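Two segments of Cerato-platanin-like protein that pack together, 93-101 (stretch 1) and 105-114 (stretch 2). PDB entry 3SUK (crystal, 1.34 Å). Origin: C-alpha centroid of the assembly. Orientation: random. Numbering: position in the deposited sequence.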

# COMPACT_ATOMS: atom_id res chain seq x y z
N ALA A 93 0.11 -2.61 -5.17
CA ALA A 93 -0.18 -2.66 -6.60
C ALA A 93 1.14 -2.95 -7.33
O ALA A 93 2.17 -2.48 -6.96
N GLN A 94 1.06 -3.71 -8.40
CA GLN A 94 2.26 -3.98 -9.15
C GLN A 94 2.89 -2.64 -9.58
O GLN A 94 4.09 -2.49 -9.54
N ALA A 95 2.09 -1.68 -9.96
CA ALA A 95 2.65 -0.44 -10.45
C ALA A 95 3.52 0.24 -9.39
O ALA A 95 4.57 0.79 -9.71
N ALA A 96 3.09 0.16 -8.14
CA ALA A 96 3.86 0.67 -7.03
C ALA A 96 5.16 -0.07 -6.82
O ALA A 96 6.15 0.55 -6.60
N MET A 97 5.14 -1.39 -6.86
CA MET A 97 6.35 -2.18 -6.76
C MET A 97 7.26 -1.90 -7.94
O MET A 97 8.44 -1.87 -7.79
N ASP A 98 6.69 -1.70 -9.12
CA ASP A 98 7.53 -1.36 -10.25
C ASP A 98 8.25 -0.02 -10.05
O ASP A 98 9.39 0.10 -10.37
N GLU A 99 7.57 0.95 -9.51
CA GLU A 99 8.18 2.25 -9.25
C GLU A 99 9.31 2.12 -8.20
O GLU A 99 10.35 2.70 -8.33
N LEU A 100 9.09 1.29 -7.21
CA LEU A 100 10.02 1.03 -6.13
C LEU A 100 11.26 0.37 -6.62
O LEU A 100 12.26 0.47 -6.00
N THR A 101 11.16 -0.39 -7.70
CA THR A 101 12.21 -1.27 -8.17
C THR A 101 12.72 -0.97 -9.60
O THR A 101 13.41 -1.76 -10.13
N ALA A 105 9.21 -5.45 -10.71
CA ALA A 105 8.29 -6.08 -9.77
C ALA A 105 8.04 -7.55 -10.03
O ALA A 105 8.16 -8.36 -9.17
N VAL A 106 7.69 -7.85 -11.28
CA VAL A 106 7.48 -9.23 -11.67
C VAL A 106 8.76 -10.06 -11.61
O VAL A 106 8.78 -11.14 -11.13
N ALA A 107 9.85 -9.44 -12.05
CA ALA A 107 11.16 -10.11 -12.05
C ALA A 107 11.62 -10.47 -10.63
O ALA A 107 12.22 -11.49 -10.42
N LEU A 108 11.41 -9.57 -9.69
CA LEU A 108 11.72 -9.84 -8.28
C LEU A 108 10.74 -10.70 -7.46
O LEU A 108 11.08 -11.55 -6.73
N GLY A 109 9.48 -10.42 -7.66
CA GLY A 109 8.38 -11.07 -6.96
C GLY A 109 8.13 -10.68 -5.51
O GLY A 109 7.12 -10.10 -5.23
N THR A 110 9.08 -10.99 -4.64
CA THR A 110 9.09 -10.62 -3.22
C THR A 110 10.43 -9.98 -2.82
O THR A 110 11.46 -10.50 -3.13
N ILE A 111 10.39 -8.86 -2.13
CA ILE A 111 11.57 -8.13 -1.71
C ILE A 111 11.47 -7.73 -0.23
O ILE A 111 10.42 -7.79 0.38
N ASP A 112 12.60 -7.36 0.34
CA ASP A 112 12.65 -6.79 1.68
C ASP A 112 12.81 -5.28 1.55
O ASP A 112 13.67 -4.84 0.89
N VAL A 113 11.93 -4.54 2.18
CA VAL A 113 11.98 -3.09 2.11
C VAL A 113 12.14 -2.46 3.48
O VAL A 113 12.00 -3.11 4.44
N GLN A 114 12.53 -1.21 3.49
CA GLN A 114 12.48 -0.41 4.68
C GLN A 114 11.17 0.41 4.66
O GLN A 114 10.78 0.92 3.65

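Which side chain does most to fill the space between the two stretches? From the helix it is M97, whose CA-to-CB bond points toward the second stretch and whose chi angles are all t, so the chain runs out fully extended. Its CG lies 3.6 Å from CB of A105, and its methyl tip reaches the turn where helix gives way to strand. There CE of M97 sits 3.5 Å from the backbone O of G109 and 3.9 Å from CG2 of I111, with L108 close by.

What lets the helices come so near at A105? The small methyl of A105 points toward stretch 1 and fits a hollow lined by M97, Q94 and D98, where the CA atoms of D98 and A105 are 4.8 Å apart. Q94 starts out sideways, but its extended t, t chain brings CG to 4.0 Å from CB of A105 and NE2 to 3.6 Å from CG2 of V106.

How is the start of the second helix held? D98, in rotamer m, accepts a hydrogen bond from the backbone: A105 N to D98 OD1, 2.9 Å. Water 1 extends this link, donating to D98 OD1 at 2.6 Å and accepting from V106 N at 3.1 Å. Q94 NE2 steadies the other carboxylate oxygen, D98 OD2, through a 3.2 Å hydrogen bond.

Where does the strand meet the helix? I111 (p, t) and V113 (m) both point toward stretch 1. CD1 of I111 comes within 4.0 Å of CG2 of T101 and 4.4 Å of CD2 of L100; that same leucine CD2 lies 4.0 Å from CG1 of V113. T101, in rotamer p, turns its OG1 back to M97 O in a 2.8 Å hydrogen bond, while its CG2 methyl also meets CD1 of L108 at 4.0 Å.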

# COMPACT_ATOMS: atom_id res chain seq x y z
CB ALA A 93 -0.77 -1.33 -7.06
CB GLN A 94 1.93 -4.82 -10.40
CG GLN A 94 3.20 -5.23 -11.15
CD GLN A 94 2.87 -5.87 -12.49
OE1 GLN A 94 2.00 -6.68 -12.58
NE2 GLN A 94 3.63 -5.51 -13.52
CB ALA A 95 1.55 0.47 -10.90
CB ALA A 96 3.04 0.65 -5.76
CB MET A 97 6.05 -3.67 -6.61
CG MET A 97 7.27 -4.45 -6.28
SD MET A 97 6.88 -6.19 -5.94
CE MET A 97 8.48 -6.87 -5.55
CB ASP A 98 6.73 -1.40 -11.55
CG ASP A 98 6.64 -2.80 -12.15
OD1 ASP A 98 7.61 -3.52 -12.12
OD2 ASP A 98 5.56 -3.13 -12.66
CB GLU A 99 7.14 3.26 -8.82
CG GLU A 99 6.24 3.72 -9.94
CD GLU A 99 5.13 4.60 -9.42
OE1 GLU A 99 5.47 5.64 -8.86
OE2 GLU A 99 3.94 4.27 -9.65
CB LEU A 100 9.34 0.20 -5.05
CG LEU A 100 9.94 0.17 -3.68
CD1 LEU A 100 10.09 1.58 -3.08
CD2 LEU A 100 9.03 -0.62 -2.80
CB THR A 101 11.76 -2.77 -8.14
OG1 THR A 101 10.65 -2.94 -9.03
CG2 THR A 101 11.36 -3.22 -6.80
CB ALA A 105 6.96 -5.33 -9.79
CB VAL A 106 6.83 -9.32 -13.06
CG1 VAL A 106 6.65 -10.75 -13.45
CG2 VAL A 106 5.47 -8.59 -13.08
CB ALA A 107 12.17 -9.27 -12.73
CB LEU A 108 12.06 -8.53 -7.59
CG LEU A 108 13.34 -7.93 -8.13
CD1 LEU A 108 13.46 -6.52 -7.65
CD2 LEU A 108 14.57 -8.74 -7.72
CB THR A 110 8.83 -11.85 -2.38
OG1 THR A 110 7.61 -12.43 -2.80
CG2 THR A 110 8.68 -11.51 -0.94
CB ILE A 111 11.82 -6.89 -2.58
CG1 ILE A 111 10.70 -5.87 -2.36
CG2 ILE A 111 12.07 -7.30 -4.04
CD1 ILE A 111 10.83 -4.59 -3.10
CB ASP A 112 13.83 -7.36 2.46
CG ASP A 112 13.63 -8.76 2.82
OD1 ASP A 112 12.52 -9.15 3.00
OD2 ASP A 112 14.62 -9.46 2.92
CB VAL A 113 10.73 -2.50 1.42
CG1 VAL A 113 10.60 -3.06 0.01
CG2 VAL A 113 9.41 -2.77 2.24
CB GLN A 114 13.70 0.49 4.78
CG GLN A 114 14.98 -0.23 5.10
CD GLN A 114 14.99 -0.83 6.47
OE1 GLN A 114 14.66 -0.19 7.43
NE2 GLN A 114 15.39 -2.08 6.56
O HOH W 1 7.26 -5.74 -13.47